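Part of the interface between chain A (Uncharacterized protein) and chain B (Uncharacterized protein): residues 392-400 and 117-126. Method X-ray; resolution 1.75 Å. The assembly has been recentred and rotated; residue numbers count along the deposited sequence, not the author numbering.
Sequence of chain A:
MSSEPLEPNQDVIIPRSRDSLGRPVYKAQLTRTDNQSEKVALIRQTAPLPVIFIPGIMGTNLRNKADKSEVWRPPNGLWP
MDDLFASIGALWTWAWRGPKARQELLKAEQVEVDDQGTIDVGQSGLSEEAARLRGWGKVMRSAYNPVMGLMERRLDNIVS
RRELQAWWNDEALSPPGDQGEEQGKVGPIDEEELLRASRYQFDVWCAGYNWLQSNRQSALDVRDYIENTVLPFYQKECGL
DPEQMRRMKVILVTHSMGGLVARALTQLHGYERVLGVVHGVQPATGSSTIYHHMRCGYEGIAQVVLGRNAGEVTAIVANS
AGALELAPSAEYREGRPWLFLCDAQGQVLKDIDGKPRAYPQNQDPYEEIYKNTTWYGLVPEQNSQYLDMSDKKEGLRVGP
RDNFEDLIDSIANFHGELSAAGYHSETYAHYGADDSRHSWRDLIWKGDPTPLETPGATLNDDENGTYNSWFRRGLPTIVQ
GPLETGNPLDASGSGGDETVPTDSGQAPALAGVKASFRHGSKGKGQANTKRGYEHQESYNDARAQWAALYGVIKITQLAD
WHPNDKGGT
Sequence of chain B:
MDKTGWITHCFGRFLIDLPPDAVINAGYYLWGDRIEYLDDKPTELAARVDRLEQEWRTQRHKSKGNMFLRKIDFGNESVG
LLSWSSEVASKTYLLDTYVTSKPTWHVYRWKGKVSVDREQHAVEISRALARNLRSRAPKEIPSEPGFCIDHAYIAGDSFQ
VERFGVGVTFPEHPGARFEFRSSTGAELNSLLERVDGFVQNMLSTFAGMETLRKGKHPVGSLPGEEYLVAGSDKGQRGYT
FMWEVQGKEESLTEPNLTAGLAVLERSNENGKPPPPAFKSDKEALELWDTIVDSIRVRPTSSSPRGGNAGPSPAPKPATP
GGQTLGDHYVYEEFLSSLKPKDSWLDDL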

# COMPACT_ATOMS: atom_id res chain seq x y z
N LYS A 392 7.87 8.51 22.83
CA LYS A 392 6.93 8.28 23.91
C LYS A 392 5.72 9.18 23.69
O LYS A 392 5.86 10.32 23.26
CB LYS A 392 7.56 8.59 25.26
CG LYS A 392 9.03 8.22 25.36
CD LYS A 392 9.90 9.47 25.38
CE LYS A 392 9.57 10.39 26.56
NZ LYS A 392 8.33 11.20 26.35
N LYS A 393 4.53 8.65 23.98
CA LYS A 393 3.28 9.38 23.77
C LYS A 393 3.38 10.88 24.09
O LYS A 393 2.78 11.70 23.42
CB LYS A 393 2.15 8.71 24.57
CG LYS A 393 0.82 9.47 24.57
CD LYS A 393 0.74 10.47 25.72
CE LYS A 393 0.45 9.80 27.05
NZ LYS A 393 -0.96 9.33 27.16
N GLU A 394 4.19 11.21 25.10
CA GLU A 394 4.18 12.54 25.72
C GLU A 394 4.41 13.76 24.80
O GLU A 394 3.66 14.73 24.87
CB GLU A 394 5.15 12.59 26.90
CG GLU A 394 4.75 11.71 28.08
CD GLU A 394 4.77 10.23 27.74
OE1 GLU A 394 5.87 9.62 27.82
OE2 GLU A 394 3.70 9.67 27.41
N GLY A 395 5.45 13.72 23.98
CA GLY A 395 5.82 14.87 23.17
C GLY A 395 5.13 14.94 21.82
O GLY A 395 5.35 15.88 21.05
N LEU A 396 4.29 13.95 21.52
CA LEU A 396 3.64 13.87 20.20
C LEU A 396 2.56 14.92 19.98
O LEU A 396 1.98 15.45 20.93
CB LEU A 396 3.06 12.47 20.01
CG LEU A 396 4.08 11.34 20.05
CD1 LEU A 396 3.37 10.00 19.91
CD2 LEU A 396 5.13 11.51 18.94
N ARG A 397 2.27 15.21 18.71
CA ARG A 397 1.23 16.16 18.37
C ARG A 397 -0.13 15.48 18.34
O ARG A 397 -1.17 16.13 18.47
CB ARG A 397 1.49 16.81 17.01
CG ARG A 397 2.78 17.60 16.94
CD ARG A 397 2.70 18.63 15.83
NE ARG A 397 2.55 18.02 14.50
CZ ARG A 397 2.17 18.70 13.43
NH1 ARG A 397 1.87 19.99 13.53
NH2 ARG A 397 2.05 18.08 12.25
N VAL A 398 -0.12 14.17 18.14
CA VAL A 398 -1.36 13.42 18.02
C VAL A 398 -1.21 12.12 18.80
O VAL A 398 -0.17 11.46 18.73
CB VAL A 398 -1.71 13.14 16.54
CG1 VAL A 398 -0.58 12.38 15.85
CG2 VAL A 398 -3.02 12.36 16.43
N GLY A 399 -2.23 11.79 19.58
CA GLY A 399 -2.24 10.56 20.34
C GLY A 399 -2.47 9.39 19.42
O GLY A 399 -3.34 9.45 18.56
N PRO A 400 -1.69 8.31 19.58
CA PRO A 400 -1.76 7.16 18.67
C PRO A 400 -3.15 6.53 18.63
O PRO A 400 -3.63 6.16 17.55
CB PRO A 400 -0.75 6.18 19.28
CG PRO A 400 0.25 7.09 19.97
CD PRO A 400 -0.59 8.20 20.55
N ASP B 117 -7.17 17.23 22.08
CA ASP B 117 -6.73 17.53 23.44
C ASP B 117 -5.24 17.85 23.51
O ASP B 117 -4.68 18.00 24.60
CB ASP B 117 -7.12 16.40 24.40
CG ASP B 117 -6.35 15.12 24.15
OD1 ASP B 117 -5.59 15.05 23.16
OD2 ASP B 117 -6.52 14.17 24.95
N ARG B 118 -4.60 17.97 22.35
CA ARG B 118 -3.20 18.39 22.30
C ARG B 118 -3.01 19.69 21.52
O ARG B 118 -1.88 20.02 21.14
CB ARG B 118 -2.34 17.30 21.68
CG ARG B 118 -2.33 16.02 22.50
CD ARG B 118 -1.31 15.03 21.98
NE ARG B 118 -1.53 13.72 22.58
CZ ARG B 118 -0.56 12.90 22.94
NH1 ARG B 118 0.71 13.26 22.77
NH2 ARG B 118 -0.86 11.72 23.46
N GLU B 119 -4.10 20.42 21.29
CA GLU B 119 -4.06 21.58 20.42
C GLU B 119 -3.06 22.66 20.84
O GLU B 119 -2.31 23.17 20.01
CB GLU B 119 -5.45 22.21 20.25
CG GLU B 119 -5.45 23.35 19.24
CD GLU B 119 -6.79 24.04 19.08
OE1 GLU B 119 -7.80 23.52 19.60
OE2 GLU B 119 -6.83 25.11 18.44
N GLN B 120 -3.06 23.01 22.12
CA GLN B 120 -2.16 24.06 22.61
C GLN B 120 -0.71 23.66 22.41
O GLN B 120 0.14 24.48 22.06
CB GLN B 120 -2.40 24.34 24.10
CG GLN B 120 -3.80 24.82 24.45
CD GLN B 120 -4.07 24.75 25.95
OE1 GLN B 120 -4.55 23.73 26.46
NE2 GLN B 120 -3.74 25.83 26.66
N HIS B 121 -0.42 22.38 22.64
CA HIS B 121 0.93 21.86 22.46
C HIS B 121 1.36 21.97 21.01
O HIS B 121 2.48 22.40 20.71
CB HIS B 121 1.03 20.41 22.94
CG HIS B 121 2.37 19.81 22.70
ND1 HIS B 121 3.52 20.33 23.26
CD2 HIS B 121 2.76 18.75 21.95
CE1 HIS B 121 4.56 19.61 22.87
NE2 HIS B 121 4.12 18.65 22.07
N ALA B 122 0.49 21.56 20.10
CA ALA B 122 0.77 21.69 18.67
C ALA B 122 1.05 23.15 18.31
O ALA B 122 1.97 23.46 17.56
CB ALA B 122 -0.40 21.16 17.85
N VAL B 123 0.24 24.06 18.85
CA VAL B 123 0.43 25.48 18.57
C VAL B 123 1.82 25.95 19.00
O VAL B 123 2.51 26.62 18.24
CB VAL B 123 -0.68 26.35 19.21
CG1 VAL B 123 -0.32 27.82 19.11
CG2 VAL B 123 -2.01 26.10 18.52
N GLU B 124 2.25 25.56 20.19
CA GLU B 124 3.57 25.97 20.67
C GLU B 124 4.69 25.45 19.77
O GLU B 124 5.69 26.14 19.54
CB GLU B 124 3.80 25.55 22.13
CG GLU B 124 5.20 25.87 22.64
CD GLU B 124 5.57 27.34 22.47
OE1 GLU B 124 4.68 28.21 22.57
OE2 GLU B 124 6.77 27.62 22.24
N ILE B 125 4.53 24.23 19.26
CA ILE B 125 5.52 23.66 18.35
C ILE B 125 5.65 24.51 17.08
O ILE B 125 6.76 24.79 16.63
CB ILE B 125 5.21 22.19 18.00
CG1 ILE B 125 5.47 21.28 19.21
CG2 ILE B 125 6.06 21.73 16.83
CD1 ILE B 125 4.99 19.86 19.02
N SER B 126 4.52 24.91 16.50
CA SER B 126 4.51 25.75 15.31
C SER B 126 5.04 27.16 15.60
O SER B 126 5.76 27.72 14.78
CB SER B 126 3.12 25.83 14.69
OG SER B 126 2.80 24.60 14.04
O HOH W 1 2.75 22.10 15.33

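Every direct hydrogen bond between the two stretches runs from a chain B side chain to a backbone carbonyl of chain A, and one nitrogen, Arg B118 NH1, serves two of these carbonyls at once. NH1 of Arg B118 donates to Lys A393 O at 2.7 Å, nearly straight at 174°, and to Leu A396 O at 3.1 Å and 153°. Both oxygens lie near the plane of the guanidinium, at its edge, where its N-H bonds point. The chain A backbone turns here: Lys A393 to Gly A395 form a short 3-10 segment, closed by a weak bond from Leu A396 N to Lys A393 O (3.3 Å), so Lys A393 O accepts from both its own chain and the arginine. The arginine reaches the turn with chi2 and chi3 both t, and its CA-to-CB bond points toward chain A.

One face of the same guanidinium is covered by backbone, with Gly A399 CA 3.6 Å from Arg B118 NH2 and Val A398 C 4.1 Å from Arg B118 NE. At Gly A399, which has no side chain, an ideal CB would point toward chain B and lie 3.4 Å from Arg B118 NH2, a tight fit. Positive charge also gathers here, with Lys A393 NZ 4.4 Å from Arg B118 NH2, while the aliphatic part of the lysine comes closer, its CG 3.0 Å from Arg B118 NH2. No acidic side chain of either stretch pairs with the arginine across the contact; the carbonyl oxygens supply its polar partners.

One helical turn on, His B121 repeats the pattern. Its NE2 donates to Gly A395 O at 3.2 Å and 157°, and Leu A396 O lies 3.5 Å from His B121 CD2; both oxygens sit at the ring edge. Thus the carbonyls of Lys A393, Gly A395 and Leu A396 all accept hydrogen bonds from two chain B side chains, that of the N-cap residue Arg B118 and that of His B121 within the helix.

Arg A397 packs along this helix through its aliphatic portion, although its CA-to-CB bond points away: its CG lies 3.8 Å from Ile B125 CD1, and its CD 4.5 Å from Ala B122 CB. The closest pair of CA atoms is here, 5.6 Å between Arg A397 CA and Ala B122 CA. At the end of the side chain, Arg A397 NH1 donates to a water at 2.9 Å. That water donates to Ala B122 O at 2.7 Å and hydrogen-bonds Ser B126 OG at 2.8 Å, linking the arginine to the helix without direct polar contact, while NH2 of Arg A397 is satisfied elsewhere in the structure.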